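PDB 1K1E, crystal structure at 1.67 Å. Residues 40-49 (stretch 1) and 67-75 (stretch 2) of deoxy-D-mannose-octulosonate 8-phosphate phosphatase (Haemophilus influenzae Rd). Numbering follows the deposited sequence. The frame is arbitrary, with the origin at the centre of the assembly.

Stretch 1, residues 40-49: DGLGIKMLMD
Stretch 2 67-75: RRIADLGIK

Residues 40-49 are helical throughout (phi/psi near -62/-41) in a helix that begins earlier in the chain; the second helix runs through 67-71 and also begins earlier in the chain. Their axes approach to 11.1 Å with N-to-C directions 48° apart (signed -48°), in register at G41 and L72, whose CA atoms lie 6.7 Å apart. The contact buries 290 Å², most of it around L72, I44 and K45. L72 (chi1 m, chi2 t) starts sideways but brings its methyls to the first helix: CD1 lies 3.8 Å from I44 CD1, and CD2 3.7 Å from G41 CA. A CB on G41 would clash with R68 NH2, which lies 3.7 Å from G41 CA, and sit tightly against L72 CD2. I44 (m, t) points toward the second stretch, its CG2 4.1 Å from I74 CD1; these branched apolar chains pack in a buried layer. K45 (m, m, m, t) curls its chain so that NZ donates a hydrogen bond to L72 O at 2.6 Å, though the position of NZ is less certain. The next residue, G73 (phi/psi 79/21), is the first to leave helical phi/psi, in a Schellman motif: G73 N bonds to A70 O and I74 N to I69 O, both at 3.1 Å. Positive phi favours glycine, and a CB here would clash with K45 NZ. M48 (m, t, chi3 -20°) extends the apolar contact, SD 4.4 Å from I74 CG1.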

# COMPACT_ATOMS: atom_id res chain seq x y z
N ASP A 40 8.12 1.97 -13.59
CA ASP A 40 7.44 1.60 -14.82
C ASP A 40 7.52 2.80 -15.85
O ASP A 40 7.70 2.62 -17.06
CB ASP A 40 5.95 1.36 -14.57
CG ASP A 40 5.67 0.00 -13.86
OD1 ASP A 40 6.51 -0.89 -13.96
OD2 ASP A 40 4.59 -0.19 -13.26
N GLY A 41 7.27 3.99 -15.33
CA GLY A 41 7.28 5.14 -16.19
C GLY A 41 8.65 5.28 -16.81
O GLY A 41 8.75 5.64 -17.97
N LEU A 42 9.72 5.03 -16.08
CA LEU A 42 11.02 5.12 -16.72
C LEU A 42 11.21 3.99 -17.76
O LEU A 42 11.83 4.20 -18.80
CB LEU A 42 12.14 5.06 -15.68
CG LEU A 42 13.54 5.16 -16.25
CD1 LEU A 42 13.63 6.50 -17.00
CD2 LEU A 42 14.58 5.08 -15.17
N GLY A 43 10.68 2.81 -17.47
CA GLY A 43 10.79 1.71 -18.42
C GLY A 43 10.06 2.08 -19.72
O GLY A 43 10.51 1.70 -20.84
N ILE A 44 8.91 2.73 -19.59
CA ILE A 44 8.12 3.14 -20.74
C ILE A 44 8.94 4.10 -21.57
O ILE A 44 9.02 3.94 -22.79
CB ILE A 44 6.81 3.78 -20.24
CG1 ILE A 44 5.82 2.66 -19.86
CG2 ILE A 44 6.18 4.64 -21.29
CD1 ILE A 44 4.69 3.18 -18.95
N LYS A 45 9.60 5.07 -20.93
CA LYS A 45 10.40 6.03 -21.71
C LYS A 45 11.57 5.31 -22.38
O LYS A 45 11.99 5.69 -23.48
CB LYS A 45 10.98 7.16 -20.84
CG LYS A 45 9.95 7.90 -20.01
CD LYS A 45 8.81 8.42 -20.90
CE LYS A 45 9.29 9.43 -21.97
NZ LYS A 45 8.19 9.74 -22.96
N MET A 46 12.16 4.34 -21.66
CA MET A 46 13.31 3.63 -22.21
C MET A 46 12.87 2.90 -23.45
O MET A 46 13.58 2.86 -24.44
CB MET A 46 13.88 2.66 -21.16
CG MET A 46 14.64 3.39 -20.11
SD MET A 46 15.05 2.34 -18.75
CE MET A 46 16.47 3.36 -17.95
N LEU A 47 11.68 2.32 -23.40
CA LEU A 47 11.24 1.63 -24.58
C LEU A 47 11.09 2.54 -25.78
O LEU A 47 11.62 2.25 -26.85
CB LEU A 47 9.89 0.91 -24.37
CG LEU A 47 9.88 -0.29 -23.38
CD1 LEU A 47 8.48 -0.90 -23.26
CD2 LEU A 47 10.84 -1.41 -23.89
N MET A 48 10.39 3.63 -25.58
CA MET A 48 10.14 4.56 -26.67
C MET A 48 11.46 5.06 -27.24
O MET A 48 11.63 5.19 -28.47
CB MET A 48 9.27 5.66 -26.10
CG MET A 48 7.91 5.14 -25.60
SD MET A 48 6.71 6.38 -24.95
CE MET A 48 7.71 7.58 -24.63
N ASP A 49 12.41 5.33 -26.36
CA ASP A 49 13.75 5.80 -26.75
C ASP A 49 14.50 4.75 -27.60
O ASP A 49 15.29 5.11 -28.48
CB ASP A 49 14.54 6.18 -25.50
CG ASP A 49 15.99 6.58 -25.78
OD1 ASP A 49 16.94 5.78 -25.50
OD2 ASP A 49 16.20 7.71 -26.29
N ARG A 67 -4.08 11.95 -17.96
CA ARG A 67 -3.01 12.81 -17.48
C ARG A 67 -1.73 11.98 -17.37
O ARG A 67 -0.66 12.42 -17.76
CB ARG A 67 -3.39 13.37 -16.11
CG ARG A 67 -2.27 14.29 -15.46
CD ARG A 67 -1.72 15.24 -16.44
NE ARG A 67 -0.63 16.05 -15.90
CZ ARG A 67 -0.74 17.33 -15.58
NH1 ARG A 67 -1.90 17.95 -15.76
NH2 ARG A 67 0.32 18.01 -15.08
N ARG A 68 -1.85 10.76 -16.88
CA ARG A 68 -0.67 9.89 -16.75
C ARG A 68 -0.14 9.59 -18.14
O ARG A 68 1.07 9.68 -18.37
CB ARG A 68 -1.06 8.61 -16.00
CG ARG A 68 0.14 7.55 -15.75
CD ARG A 68 1.37 8.22 -15.20
NE ARG A 68 2.40 7.25 -14.88
CZ ARG A 68 3.63 7.54 -14.53
NH1 ARG A 68 4.04 8.82 -14.44
NH2 ARG A 68 4.47 6.51 -14.30
N ILE A 69 -1.03 9.21 -19.06
CA ILE A 69 -0.63 8.95 -20.44
C ILE A 69 0.12 10.14 -21.10
O ILE A 69 1.17 9.98 -21.74
CB ILE A 69 -1.84 8.61 -21.25
CG1 ILE A 69 -2.26 7.15 -20.92
CG2 ILE A 69 -1.56 8.83 -22.74
CD1 ILE A 69 -3.63 6.79 -21.50
N ALA A 70 -0.40 11.33 -20.87
CA ALA A 70 0.19 12.58 -21.40
C ALA A 70 1.55 12.85 -20.79
O ALA A 70 2.50 13.19 -21.51
CB ALA A 70 -0.79 13.76 -21.14
N ASP A 71 1.67 12.69 -19.46
CA ASP A 71 2.96 12.88 -18.80
C ASP A 71 4.01 11.93 -19.36
O ASP A 71 5.17 12.28 -19.46
CB ASP A 71 2.87 12.62 -17.29
CG ASP A 71 2.22 13.73 -16.53
OD1 ASP A 71 1.88 14.77 -17.15
OD2 ASP A 71 2.05 13.55 -15.28
N LEU A 72 3.61 10.69 -19.68
CA LEU A 72 4.52 9.70 -20.21
C LEU A 72 4.88 9.85 -21.67
O LEU A 72 5.79 9.20 -22.14
CB LEU A 72 3.94 8.32 -19.98
CG LEU A 72 3.92 7.88 -18.51
CD1 LEU A 72 3.16 6.60 -18.40
CD2 LEU A 72 5.30 7.75 -17.95
N GLY A 73 4.16 10.70 -22.38
CA GLY A 73 4.41 10.93 -23.80
C GLY A 73 3.84 9.81 -24.66
O GLY A 73 4.25 9.61 -25.81
N ILE A 74 2.88 9.08 -24.10
CA ILE A 74 2.26 7.95 -24.81
C ILE A 74 1.23 8.54 -25.75
O ILE A 74 0.38 9.31 -25.30
CB ILE A 74 1.61 6.98 -23.78
CG1 ILE A 74 2.71 6.22 -23.02
CG2 ILE A 74 0.67 6.05 -24.43
CD1 ILE A 74 2.16 5.15 -22.03
N LYS A 75 1.28 8.22 -27.05
CA LYS A 75 0.26 8.79 -27.94
C LYS A 75 -0.80 7.78 -28.38
O LYS A 75 -1.85 8.16 -28.87
CB LYS A 75 0.89 9.35 -29.22
CG LYS A 75 -0.15 9.97 -30.16
CD LYS A 75 0.09 9.66 -31.68
CE LYS A 75 -1.32 9.61 -32.43
NZ LYS A 75 -1.26 9.06 -33.81